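Local coordinates for protein enoyl-CoA hydratase, EchA3 (Mycobacterium marinum M, PDB 3R6H) that probably acts as a lyase of lipid metabolism and belongs to the enoyl-CoA hydratase/isomerase family, at residues G16-D21 with N37-A42; G110-C115 with A130-I135; A142-L147 with S154-A159. All blocks are in the same frame, centred on the assembly; numbering follows the deposited sequence.

Interaction 1. Residues G16-D21 with N37-A42; sequences GVIRMD and NEAIDA
Ile18 lays the end of its side chain over the methyl group of Ala39, with Ile18 CD1 lying 3.7 Å from Ala39 CB. The rest of the side chain follows the same methyl: Ile18 CG1 comes to 3.9 Å and Ile18 CG2 to 4.1 Å of Ala39 CB, so one small group is met by three carbons of a branched one. With CG1 anti to the carbonyl carbon (chi1 -66°) and the chain extended beyond it, CD1 is carried past Ala39 to Ile40, whose CG1 lies 3.7 Å from Ile18 CD1. The two isoleucines cross at about a right angle and meet through this one pair of carbons. The short side chain of Ala39 lets the helix come close to the strand, the CA atoms of Ile18 and Ala39 being 6.7 Å apart. Strand 15-20 and helix 30-46 are the first two elements of a beta-alpha-beta crossover that ends in strand 50-54, the parallel neighbour to which Ile18 is tied by backbone hydrogen bonds with Val52 and Ala54. All three touching residues are buried, and the contact is purely apolar. Val7 of strand 7-12 touches both Ile18 and Ala39, while Leu36, one turn before Ile40, also packs on Ile18. Ile40 reaches Leu87 and Leu91 of helix 75-92 as well, and Asp41 forms a salt bridge with Arg90 of that helix.

Interaction 2. Residues G110-C115 with A130-I135; sequences GAFLLC and ANEVAI. With K (potassium ion), chain B.
Phe112 lies on the helix 109-114, and it faces Ala130 and Glu132 in the loop that follows strand 128-129, where residues 132-134 have helical backbone angles without forming a regular helix. The phenyl ring and the glutamate side chain approach from opposite directions. Glu132 OE2 arrives at the edge of the ring, near its plane, at 3.3 Å from both Phe112 CE2 and Phe112 CZ, and ring and carboxylate planes are turned only 27° from each other. The oxygen thus meets the C-H rim, which carries a partial positive charge and probably attracts it weakly. A bend at chi2 (78°) turns the carboxylate toward the ring. The same oxygen is a ligand of the potassium ion, with Glu132 OE2 2.9 Å from the metal, and a water oxygen also binds the ion at 2.6 Å. OE2 therefore touches both the ring edge and the cation, in directions roughly at right angles to each other. On another part of the ring, Phe112 CE1 meets Ala130 CB at 4.0 Å, obliquely. Ala143 and Leu147 of helix 141-150 also touch the ring, and Glu132 packs on Ala108. Beyond Glu132 the loop is part of a subunit interface: Val133 packs on Thr208 and Ala134 on Leu200 of the second subunit. Classical enoyl-CoA hydratases carry one catalytic glutamate on the helix after the glycine-rich turn and a second on the loop after the next short strand; Phe112 and Glu132 probably occupy these two positions of the crotonase-fold active site.

Interaction 3. Residues A142-L147 with S154-A159; sequences AAMEVL and SAYQQA
Tyr156 reaches Met144 with the phenol end of its ring and Leu147 with one edge. Met144 crosses the tyrosine side chain at about a right angle, and its terminal methyl sits at the phenol end, with Met144 CE 3.4 Å from Tyr156 OH and 3.8 Å from Tyr156 CZ. Bends at chi2 (-67°) and chi3 (-75°) curl the thioether so that the methyl turns back to the ring. Leu147 comes in at the edge, near the ring plane, where its CB lies 3.9 Å from Tyr156 CD1. Obliquely to the ring, the backbone oxygen of Met144 stands 3.4 Å from Tyr156 CE1. With CG of Tyr156 anti to the backbone N (chi1 176°), the ring is directed toward helix 141-150. Farther out, Ala212 of the second subunit packs on both Met144 and Tyr156, and Gln157 binds the main-chain oxygen of Ala212 and the side chain of Arg213 there. Phe176 touches Leu147 from within the chain. The contact pins together the consecutive helices 141-150 and 153-161 of the crotonase fold, at an interface between subunits of the trimeric assembly.

From the N terminus, the three interactions follow in series and neither overlap nor cross. Interaction 1 closes a loop of 15 residues within the first beta-alpha-beta unit, fixing helix 30-46 on the sheet. Interaction 2 closes 14 residues, including strands 119-122 and 128-129, and joins helix 109-114 to the loop beside the potassium ion. Interaction 3 closes the shortest loop, six residues, four of them helical, that join helices 141-150 and 153-161. Interactions 2 and 3 have centres 9 Å apart and touch directly, Cys115 CB lying 3.6 Å from Val146 CG1, and both reach the second subunit. Interaction 1 lies on the opposite side of the chain's centre from the other two, though Met20 packs on Leu113 of interaction 2.

Interaction 1. Residues G16-D21 with N37-A42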
ATOM      1  N   GLY A  16       8.558  -5.159  29.213  1.00 15.62           N
ATOM      2  CA  GLY A  16       9.348  -6.373  29.207  1.00 15.82           C
ATOM      3  C   GLY A  16      10.337  -6.255  28.065  1.00 15.61           C
ATOM      4  O   GLY A  16      10.011  -5.666  27.032  1.00 15.95           O
ATOM      5  N   VAL A  17      11.550  -6.774  28.250  1.00 14.55           N
ATOM      6  CA  VAL A  17      12.559  -6.762  27.195  1.00 14.05           C
ATOM      7  C   VAL A  17      13.053  -8.177  26.992  1.00 14.08           C
ATOM      8  O   VAL A  17      13.521  -8.822  27.950  1.00 15.71           O
ATOM      9  CB  VAL A  17      13.757  -5.844  27.539  1.00 14.36           C
ATOM     10  CG1 VAL A  17      14.854  -5.906  26.450  1.00 16.00           C
ATOM     11  CG2 VAL A  17      13.297  -4.442  27.762  1.00 12.80           C
ATOM     12  N   ILE A  18      12.950  -8.665  25.754  1.00 13.75           N
ATOM     13  CA  ILE A  18      13.375 -10.011  25.389  1.00 14.89           C
ATOM     14  C   ILE A  18      14.546  -9.883  24.411  1.00 15.77           C
ATOM     15  O   ILE A  18      14.396  -9.320  23.320  1.00 14.87           O
ATOM     16  CB  ILE A  18      12.226 -10.818  24.768  1.00 14.84           C
ATOM     17  CG1 ILE A  18      11.149 -11.057  25.824  1.00 15.04           C
ATOM     18  CG2 ILE A  18      12.740 -12.116  24.070  1.00 15.93           C
ATOM     19  CD1 ILE A  18       9.934 -11.750  25.270  1.00 16.05           C
ATOM     20  N   ARG A  19      15.718 -10.389  24.796  1.00 15.44           N
ATOM     21  CA  ARG A  19      16.920 -10.256  23.957  1.00 15.96           C
ATOM     22  C   ARG A  19      17.390 -11.645  23.484  1.00 16.97           C
ATOM     23  O   ARG A  19      17.690 -12.513  24.291  1.00 17.01           O
ATOM     24  CB  ARG A  19      18.047  -9.523  24.716  1.00 18.15           C
ATOM     25  CG  ARG A  19      17.739  -8.059  25.057  1.00 20.46           C
ATOM     26  CD  ARG A  19      18.835  -7.372  25.932  1.00 25.37           C
ATOM     27  NE  ARG A  19      20.053  -7.048  25.174  1.00 28.32           N
ATOM     28  CZ  ARG A  19      21.103  -6.383  25.672  1.00 32.78           C
ATOM     29  NH1 ARG A  19      21.089  -5.944  26.932  1.00 33.24           N
ATOM     30  NH2 ARG A  19      22.166  -6.138  24.908  1.00 32.80           N
ATOM     31  N   MET A  20      17.433 -11.843  22.169  1.00 16.40           N
ATOM     32  CA  MET A  20      17.969 -13.057  21.564  1.00 16.26           C
ATOM     33  C   MET A  20      19.485 -13.005  21.404  1.00 16.92           C
ATOM     34  O   MET A  20      20.033 -12.079  20.804  1.00 16.33           O
ATOM     35  CB  MET A  20      17.377 -13.295  20.171  1.00 16.87           C
ATOM     36  CG  MET A  20      15.890 -13.421  20.136  1.00 15.23           C
ATOM     37  SD  MET A  20      15.295 -13.819  18.471  1.00 15.46           S
ATOM     38  CE  MET A  20      15.408 -12.186  17.710  1.00 12.31           C
ATOM     39  N   ASP A  21      20.170 -14.023  21.929  1.00 16.92           N
ATOM     40  CA  ASP A  21      21.605 -14.161  21.652  1.00 17.78           C
ATOM     41  C   ASP A  21      22.062 -15.602  21.859  1.00 19.37           C
ATOM     42  O   ASP A  21      22.340 -16.004  22.991  1.00 19.65           O
ATOM     43  CB  ASP A  21      22.446 -13.227  22.516  1.00 17.70           C
ATOM     44  CG  ASP A  21      23.932 -13.286  22.172  1.00 19.41           C
ATOM     45  OD1 ASP A  21      24.294 -13.834  21.119  1.00 20.73           O
ATOM     46  OD2 ASP A  21      24.762 -12.799  22.974  1.00 23.83           O
ATOM     47  N   ASN A  37       9.181 -18.343  23.328  1.00 16.32           N
ATOM     48  CA  ASN A  37       7.858 -18.552  23.869  1.00 17.15           C
ATOM     49  C   ASN A  37       7.821 -18.478  25.397  1.00 18.18           C
ATOM     50  O   ASN A  37       6.883 -17.948  25.965  1.00 17.86           O
ATOM     51  CB  ASN A  37       7.263 -19.863  23.347  1.00 17.58           C
ATOM     52  CG  ASN A  37       6.620 -19.697  22.009  1.00 17.56           C
ATOM     53  OD1 ASN A  37       5.791 -18.795  21.821  1.00 16.64           O
ATOM     54  ND2 ASN A  37       6.984 -20.543  21.060  1.00 16.64           N
ATOM     55  N   GLU A  38       8.843 -19.033  26.053  1.00 19.55           N
ATOM     56  CA  GLU A  38       8.922 -19.011  27.510  1.00 20.23           C
ATOM     57  C   GLU A  38       9.138 -17.589  28.021  1.00 19.16           C
ATOM     58  O   GLU A  38       8.617 -17.204  29.079  1.00 19.59           O
ATOM     59  CB  GLU A  38      10.018 -19.975  27.999  1.00 21.35           C
ATOM     60  CG  GLU A  38       9.597 -21.449  27.816  1.00 25.07           C
ATOM     61  CD  GLU A  38      10.679 -22.476  28.148  1.00 30.32           C
ATOM     62  OE1 GLU A  38      11.820 -22.081  28.445  1.00 32.92           O
ATOM     63  OE2 GLU A  38      10.376 -23.699  28.073  1.00 31.10           O
ATOM     64  N   ALA A  39       9.889 -16.796  27.265  1.00 17.96           N
ATOM     65  CA  ALA A  39      10.126 -15.405  27.640  1.00 17.34           C
ATOM     66  C   ALA A  39       8.839 -14.583  27.510  1.00 16.60           C
ATOM     67  O   ALA A  39       8.518 -13.758  28.362  1.00 17.25           O
ATOM     68  CB  ALA A  39      11.250 -14.796  26.796  1.00 16.98           C
ATOM     69  N   ILE A  40       8.083 -14.814  26.441  1.00 16.88           N
ATOM     70  CA  ILE A  40       6.793 -14.122  26.283  1.00 16.12           C
ATOM     71  C   ILE A  40       5.792 -14.570  27.364  1.00 17.32           C
ATOM     72  O   ILE A  40       5.035 -13.759  27.868  1.00 16.75           O
ATOM     73  CB  ILE A  40       6.201 -14.300  24.858  1.00 16.20           C
ATOM     74  CG1 ILE A  40       7.181 -13.795  23.803  1.00 16.29           C
ATOM     75  CG2 ILE A  40       4.890 -13.544  24.695  1.00 14.67           C
ATOM     76  CD1 ILE A  40       6.813 -14.196  22.401  1.00 16.03           C
ATOM     77  N   ASP A  41       5.802 -15.865  27.707  1.00 17.97           N
ATOM     78  CA  ASP A  41       5.040 -16.354  28.860  1.00 19.06           C
ATOM     79  C   ASP A  41       5.378 -15.522  30.119  1.00 18.39           C
ATOM     80  O   ASP A  41       4.499 -15.178  30.907  1.00 18.31           O
ATOM     81  CB  ASP A  41       5.347 -17.834  29.134  1.00 19.40           C
ATOM     82  CG  ASP A  41       4.812 -18.787  28.089  1.00 21.63           C
ATOM     83  OD1 ASP A  41       4.033 -18.385  27.199  1.00 21.32           O
ATOM     84  OD2 ASP A  41       5.208 -19.989  28.169  1.00 21.69           O
ATOM     85  N   ALA A  42       6.660 -15.230  30.315  1.00 18.52           N
ATOM     86  CA  ALA A  42       7.104 -14.440  31.468  1.00 18.74           C
ATOM     87  C   ALA A  42       6.573 -13.003  31.400  1.00 18.86           C
ATOM     88  O   ALA A  42       6.105 -12.459  32.387  1.00 18.21           O
ATOM     89  CB  ALA A  42       8.617 -14.474  31.590  1.00 19.15           C
TER

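Interaction 2. Residues G110-C115 with A130-I135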
ATOM      1  N   GLY A 110      13.704 -14.204  10.079  1.00  9.79           N
ATOM      2  CA  GLY A 110      14.077 -13.049  10.877  1.00  9.47           C
ATOM      3  C   GLY A 110      13.328 -11.800  10.412  1.00  9.08           C
ATOM      4  O   GLY A 110      12.914 -10.969  11.221  1.00  8.82           O
ATOM      5  N   ALA A 111      13.183 -11.668   9.098  1.00  8.81           N
ATOM      6  CA  ALA A 111      12.385 -10.575   8.522  1.00  7.43           C
ATOM      7  C   ALA A 111      10.892 -10.726   8.847  1.00  7.86           C
ATOM      8  O   ALA A 111      10.188  -9.742   9.092  1.00  7.12           O
ATOM      9  CB  ALA A 111      12.624 -10.498   6.971  1.00  7.60           C
ATOM     10  N   PHE A 112      10.376 -11.943   8.809  1.00  7.75           N
ATOM     11  CA  PHE A 112       8.963 -12.141   9.143  1.00  8.65           C
ATOM     12  C   PHE A 112       8.707 -11.836  10.612  1.00  8.54           C
ATOM     13  O   PHE A 112       7.691 -11.216  10.930  1.00  8.14           O
ATOM     14  CB  PHE A 112       8.463 -13.535   8.751  1.00  9.48           C
ATOM     15  CG  PHE A 112       8.870 -13.961   7.378  1.00  9.24           C
ATOM     16  CD1 PHE A 112       8.885 -13.064   6.300  1.00 11.68           C
ATOM     17  CD2 PHE A 112       9.243 -15.277   7.146  1.00 11.05           C
ATOM     18  CE1 PHE A 112       9.313 -13.461   5.041  1.00 11.39           C
ATOM     19  CE2 PHE A 112       9.667 -15.678   5.895  1.00 10.49           C
ATOM     20  CZ  PHE A 112       9.705 -14.794   4.829  1.00 11.19           C
ATOM     21  N   LEU A 113       9.642 -12.234  11.488  1.00  8.57           N
ATOM     22  CA  LEU A 113       9.579 -11.887  12.906  1.00  8.62           C
ATOM     23  C   LEU A 113       9.613 -10.351  13.096  1.00  8.25           C
ATOM     24  O   LEU A 113       8.811  -9.808  13.873  1.00  9.31           O
ATOM     25  CB  LEU A 113      10.713 -12.594  13.690  1.00  9.95           C
ATOM     26  CG  LEU A 113      10.714 -12.382  15.199  1.00 11.24           C
ATOM     27  CD1 LEU A 113       9.432 -12.951  15.747  1.00 13.00           C
ATOM     28  CD2 LEU A 113      11.938 -13.066  15.869  1.00 11.85           C
ATOM     29  N   LEU A 114      10.526  -9.678  12.387  1.00  8.46           N
ATOM     30  CA  LEU A 114      10.647  -8.217  12.423  1.00  7.82           C
ATOM     31  C   LEU A 114       9.284  -7.573  12.078  1.00  8.17           C
ATOM     32  O   LEU A 114       8.839  -6.643  12.743  1.00  7.74           O
ATOM     33  CB  LEU A 114      11.737  -7.755  11.429  1.00  7.74           C
ATOM     34  CG  LEU A 114      11.794  -6.271  11.112  1.00  7.48           C
ATOM     35  CD1 LEU A 114      12.174  -5.499  12.394  1.00  7.39           C
ATOM     36  CD2 LEU A 114      12.789  -6.063   9.940  1.00  7.85           C
ATOM     37  N   CYS A 115       8.614  -8.115  11.054  1.00  7.69           N
ATOM     38  CA  CYS A 115       7.304  -7.623  10.606  1.00  7.06           C
ATOM     39  C   CYS A 115       6.122  -8.017  11.522  1.00  7.70           C
ATOM     40  O   CYS A 115       4.956  -7.681  11.225  1.00  8.04           O
ATOM     41  CB  CYS A 115       7.028  -8.146   9.214  1.00  7.72           C
ATOM     42  SG  CYS A 115       8.001  -7.329   7.931  1.00  8.06           S
ATOM     43  N   ALA A 130      13.855 -11.143   2.512  1.00  7.94           N
ATOM     44  CA  ALA A 130      13.312 -12.502   2.393  1.00  8.12           C
ATOM     45  C   ALA A 130      14.099 -13.150   1.247  1.00  8.47           C
ATOM     46  O   ALA A 130      13.790 -12.963   0.092  1.00  9.41           O
ATOM     47  CB  ALA A 130      11.805 -12.448   2.076  1.00  8.58           C
ATOM     48  N   ASN A 131      15.152 -13.874   1.585  1.00 10.60           N
ATOM     49  CA  ASN A 131      16.062 -14.391   0.601  1.00 10.67           C
ATOM     50  C   ASN A 131      15.684 -15.744   0.038  1.00 11.67           C
ATOM     51  O   ASN A 131      16.443 -16.302  -0.726  1.00 11.86           O
ATOM     52  CB  ASN A 131      17.479 -14.465   1.186  1.00 11.87           C
ATOM     53  CG  ASN A 131      17.658 -15.595   2.193  1.00 12.05           C
ATOM     54  OD1 ASN A 131      16.724 -15.969   2.899  1.00 12.27           O
ATOM     55  ND2 ASN A 131      18.904 -16.132   2.277  1.00 16.54           N
ATOM     56  N   GLU A 132      14.497 -16.241   0.376  1.00 11.77           N
ATOM     57  CA  GLU A 132      14.072 -17.578   0.009  1.00 11.41           C
ATOM     58  C   GLU A 132      14.263 -17.895  -1.470  1.00 12.40           C
ATOM     59  O   GLU A 132      14.865 -18.910  -1.817  1.00 13.44           O
ATOM     60  CB  GLU A 132      12.615 -17.775   0.384  1.00 11.80           C
ATOM     61  CG  GLU A 132      12.317 -18.040   1.857  1.00 12.11           C
ATOM     62  CD  GLU A 132      12.323 -16.825   2.817  1.00 13.68           C
ATOM     63  OE1 GLU A 132      12.715 -15.716   2.430  1.00 12.28           O
ATOM     64  OE2 GLU A 132      11.927 -17.040   3.993  1.00 13.31           O
ATOM     65  N   VAL A 133      13.796 -17.023  -2.351  1.00 11.95           N
ATOM     66  CA  VAL A 133      13.811 -17.340  -3.786  1.00 11.31           C
ATOM     67  C   VAL A 133      15.255 -17.428  -4.293  1.00 11.55           C
ATOM     68  O   VAL A 133      15.550 -18.195  -5.214  1.00 11.80           O
ATOM     69  CB  VAL A 133      12.964 -16.280  -4.564  1.00 10.42           C
ATOM     70  CG1 VAL A 133      13.286 -16.228  -6.054  1.00 11.59           C
ATOM     71  CG2 VAL A 133      11.446 -16.482  -4.299  1.00 11.39           C
ATOM     72  N   ALA A 134      16.158 -16.655  -3.691  1.00 12.13           N
ATOM     73  CA  ALA A 134      17.566 -16.653  -4.089  1.00 12.62           C
ATOM     74  C   ALA A 134      18.252 -17.975  -3.743  1.00 14.03           C
ATOM     75  O   ALA A 134      19.223 -18.352  -4.409  1.00 15.24           O
ATOM     76  CB  ALA A 134      18.329 -15.494  -3.434  1.00 12.00           C
ATOM     77  N   ILE A 135      17.760 -18.661  -2.717  1.00 14.48           N
ATOM     78  CA  ILE A 135      18.305 -19.965  -2.308  1.00 16.15           C
ATOM     79  C   ILE A 135      17.391 -21.169  -2.580  1.00 16.18           C
ATOM     80  O   ILE A 135      17.602 -22.266  -2.031  1.00 18.18           O
ATOM     81  CB  ILE A 135      18.770 -19.904  -0.867  1.00 16.68           C
ATOM     82  CG1 ILE A 135      17.609 -19.839   0.116  1.00 18.11           C
ATOM     83  CG2 ILE A 135      19.748 -18.730  -0.731  1.00 18.69           C
ATOM     84  CD1 ILE A 135      18.026 -20.191   1.525  1.00 20.62           C
TER
HETATM   85  K     K B 300      10.796 -19.527   4.787  1.00 26.63           K
HETATM   86  O   HOH W   1      13.273 -19.949   5.354  1.00 27.08           O

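Interaction 3. Residues A142-L147 with S154-A159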
ATOM      1  N   ALA A 142       1.921 -18.409   5.093  1.00 10.84           N
ATOM      2  CA  ALA A 142       1.834 -17.574   6.299  1.00 11.22           C
ATOM      3  C   ALA A 142       2.805 -16.394   6.269  1.00 10.28           C
ATOM      4  O   ALA A 142       2.452 -15.287   6.693  1.00  9.77           O
ATOM      5  CB  ALA A 142       2.035 -18.370   7.575  1.00 10.56           C
ATOM      6  N   ALA A 143       4.001 -16.640   5.745  1.00 10.32           N
ATOM      7  CA  ALA A 143       5.021 -15.583   5.583  1.00  9.70           C
ATOM      8  C   ALA A 143       4.583 -14.557   4.561  1.00  9.50           C
ATOM      9  O   ALA A 143       4.789 -13.342   4.748  1.00  8.68           O
ATOM     10  CB  ALA A 143       6.379 -16.206   5.171  1.00 11.16           C
ATOM     11  N   MET A 144       3.967 -15.002   3.468  1.00  8.44           N
ATOM     12  CA  MET A 144       3.476 -14.029   2.492  1.00  7.93           C
ATOM     13  C   MET A 144       2.463 -13.078   3.115  1.00  8.57           C
ATOM     14  O   MET A 144       2.431 -11.879   2.814  1.00  8.24           O
ATOM     15  CB  MET A 144       2.888 -14.703   1.244  1.00  8.75           C
ATOM     16  CG  MET A 144       3.930 -15.518   0.397  1.00  8.83           C
ATOM     17  SD  MET A 144       5.164 -14.440  -0.379  1.00 11.02           S
ATOM     18  CE  MET A 144       4.143 -13.753  -1.702  1.00  8.05           C
ATOM     19  N   GLU A 145       1.617 -13.611   3.978  1.00  8.66           N
ATOM     20  CA  GLU A 145       0.586 -12.773   4.607  1.00  8.80           C
ATOM     21  C   GLU A 145       1.214 -11.753   5.570  1.00  7.67           C
ATOM     22  O   GLU A 145       0.755 -10.608   5.670  1.00  7.64           O
ATOM     23  CB  GLU A 145      -0.434 -13.649   5.327  1.00  9.16           C
ATOM     24  CG  GLU A 145      -1.279 -14.526   4.388  1.00 10.62           C
ATOM     25  CD  GLU A 145      -2.320 -13.802   3.610  1.00 14.75           C
ATOM     26  OE1 GLU A 145      -2.677 -12.637   3.932  1.00 13.12           O
ATOM     27  OE2 GLU A 145      -2.812 -14.401   2.608  1.00 16.47           O
ATOM     28  N   VAL A 146       2.251 -12.164   6.275  1.00  8.53           N
ATOM     29  CA  VAL A 146       3.001 -11.268   7.154  1.00  8.07           C
ATOM     30  C   VAL A 146       3.633 -10.126   6.341  1.00  7.31           C
ATOM     31  O   VAL A 146       3.478  -8.949   6.702  1.00  7.36           O
ATOM     32  CB  VAL A 146       4.087 -12.020   7.943  1.00  8.35           C
ATOM     33  CG1 VAL A 146       5.035 -11.060   8.625  1.00  8.59           C
ATOM     34  CG2 VAL A 146       3.458 -12.992   9.011  1.00  7.10           C
ATOM     35  N   LEU A 147       4.256 -10.465   5.208  1.00  7.20           N
ATOM     36  CA  LEU A 147       4.818  -9.439   4.331  1.00  6.65           C
ATOM     37  C   LEU A 147       3.730  -8.517   3.777  1.00  6.80           C
ATOM     38  O   LEU A 147       3.891  -7.303   3.764  1.00  7.26           O
ATOM     39  CB  LEU A 147       5.626 -10.040   3.187  1.00  7.24           C
ATOM     40  CG  LEU A 147       6.897 -10.806   3.540  1.00  7.55           C
ATOM     41  CD1 LEU A 147       7.467 -11.394   2.264  1.00  8.63           C
ATOM     42  CD2 LEU A 147       7.927  -9.916   4.289  1.00  7.03           C
ATOM     43  N   SER A 154       4.101  -2.561  -4.229  1.00  6.15           N
ATOM     44  CA  SER A 154       5.234  -2.839  -5.110  1.00  6.38           C
ATOM     45  C   SER A 154       6.417  -3.454  -4.358  1.00  6.06           C
ATOM     46  O   SER A 154       7.142  -4.282  -4.910  1.00  5.54           O
ATOM     47  CB  SER A 154       5.648  -1.587  -5.874  1.00  7.30           C
ATOM     48  OG  SER A 154       4.855  -1.425  -7.000  1.00  7.51           O
ATOM     49  N   ALA A 155       6.626  -3.069  -3.099  1.00  5.54           N
ATOM     50  CA  ALA A 155       7.729  -3.652  -2.315  1.00  5.27           C
ATOM     51  C   ALA A 155       7.415  -5.123  -1.958  1.00  5.68           C
ATOM     52  O   ALA A 155       8.312  -5.962  -1.976  1.00  6.27           O
ATOM     53  CB  ALA A 155       8.016  -2.841  -1.049  1.00  4.68           C
ATOM     54  N   TYR A 156       6.144  -5.437  -1.710  1.00  5.89           N
ATOM     55  CA  TYR A 156       5.702  -6.816  -1.527  1.00  6.82           C
ATOM     56  C   TYR A 156       6.079  -7.673  -2.713  1.00  6.98           C
ATOM     57  O   TYR A 156       6.674  -8.770  -2.527  1.00  6.65           O
ATOM     58  CB  TYR A 156       4.213  -6.835  -1.285  1.00  6.84           C
ATOM     59  CG  TYR A 156       3.545  -8.175  -1.172  1.00  5.81           C
ATOM     60  CD1 TYR A 156       3.961  -9.110  -0.233  1.00  8.14           C
ATOM     61  CD2 TYR A 156       2.457  -8.479  -1.976  1.00  6.10           C
ATOM     62  CE1 TYR A 156       3.322 -10.335  -0.101  1.00  7.55           C
ATOM     63  CE2 TYR A 156       1.801  -9.712  -1.849  1.00  8.39           C
ATOM     64  CZ  TYR A 156       2.231 -10.616  -0.890  1.00  8.78           C
ATOM     65  OH  TYR A 156       1.557 -11.822  -0.766  1.00  8.96           O
ATOM     66  N   GLN A 157       5.833  -7.179  -3.925  1.00  7.15           N
ATOM     67  CA  GLN A 157       6.142  -7.993  -5.109  1.00  7.00           C
ATOM     68  C   GLN A 157       7.661  -8.286  -5.188  1.00  7.30           C
ATOM     69  O   GLN A 157       8.092  -9.417  -5.444  1.00  8.49           O
ATOM     70  CB  GLN A 157       5.696  -7.310  -6.396  1.00  5.86           C
ATOM     71  CG  GLN A 157       4.179  -7.187  -6.569  1.00  7.47           C
ATOM     72  CD  GLN A 157       3.534  -8.549  -6.533  1.00  8.20           C
ATOM     73  OE1 GLN A 157       4.062  -9.494  -7.139  1.00  8.31           O
ATOM     74  NE2 GLN A 157       2.409  -8.671  -5.824  1.00  6.84           N
ATOM     75  N   GLN A 158       8.457  -7.256  -4.992  1.00  6.51           N
ATOM     76  CA  GLN A 158       9.900  -7.400  -5.120  1.00  6.89           C
ATOM     77  C   GLN A 158      10.551  -8.166  -3.984  1.00  6.84           C
ATOM     78  O   GLN A 158      11.457  -8.985  -4.213  1.00  7.00           O
ATOM     79  CB  GLN A 158      10.548  -6.035  -5.334  1.00  6.29           C
ATOM     80  CG  GLN A 158      10.044  -5.309  -6.587  1.00  8.42           C
ATOM     81  CD  GLN A 158      11.147  -4.593  -7.328  1.00 10.74           C
ATOM     82  OE1 GLN A 158      11.934  -3.881  -6.710  1.00 14.52           O
ATOM     83  NE2 GLN A 158      11.239  -4.804  -8.625  1.00  7.63           N
ATOM     84  N   ALA A 159      10.111  -7.894  -2.758  1.00  6.19           N
ATOM     85  CA  ALA A 159      10.638  -8.580  -1.583  1.00  6.95           C
ATOM     86  C   ALA A 159      10.455 -10.080  -1.731  1.00  7.15           C
ATOM     87  O   ALA A 159      11.374 -10.845  -1.470  1.00  7.35           O
ATOM     88  CB  ALA A 159       9.935  -8.092  -0.314  1.00  6.74           C
TER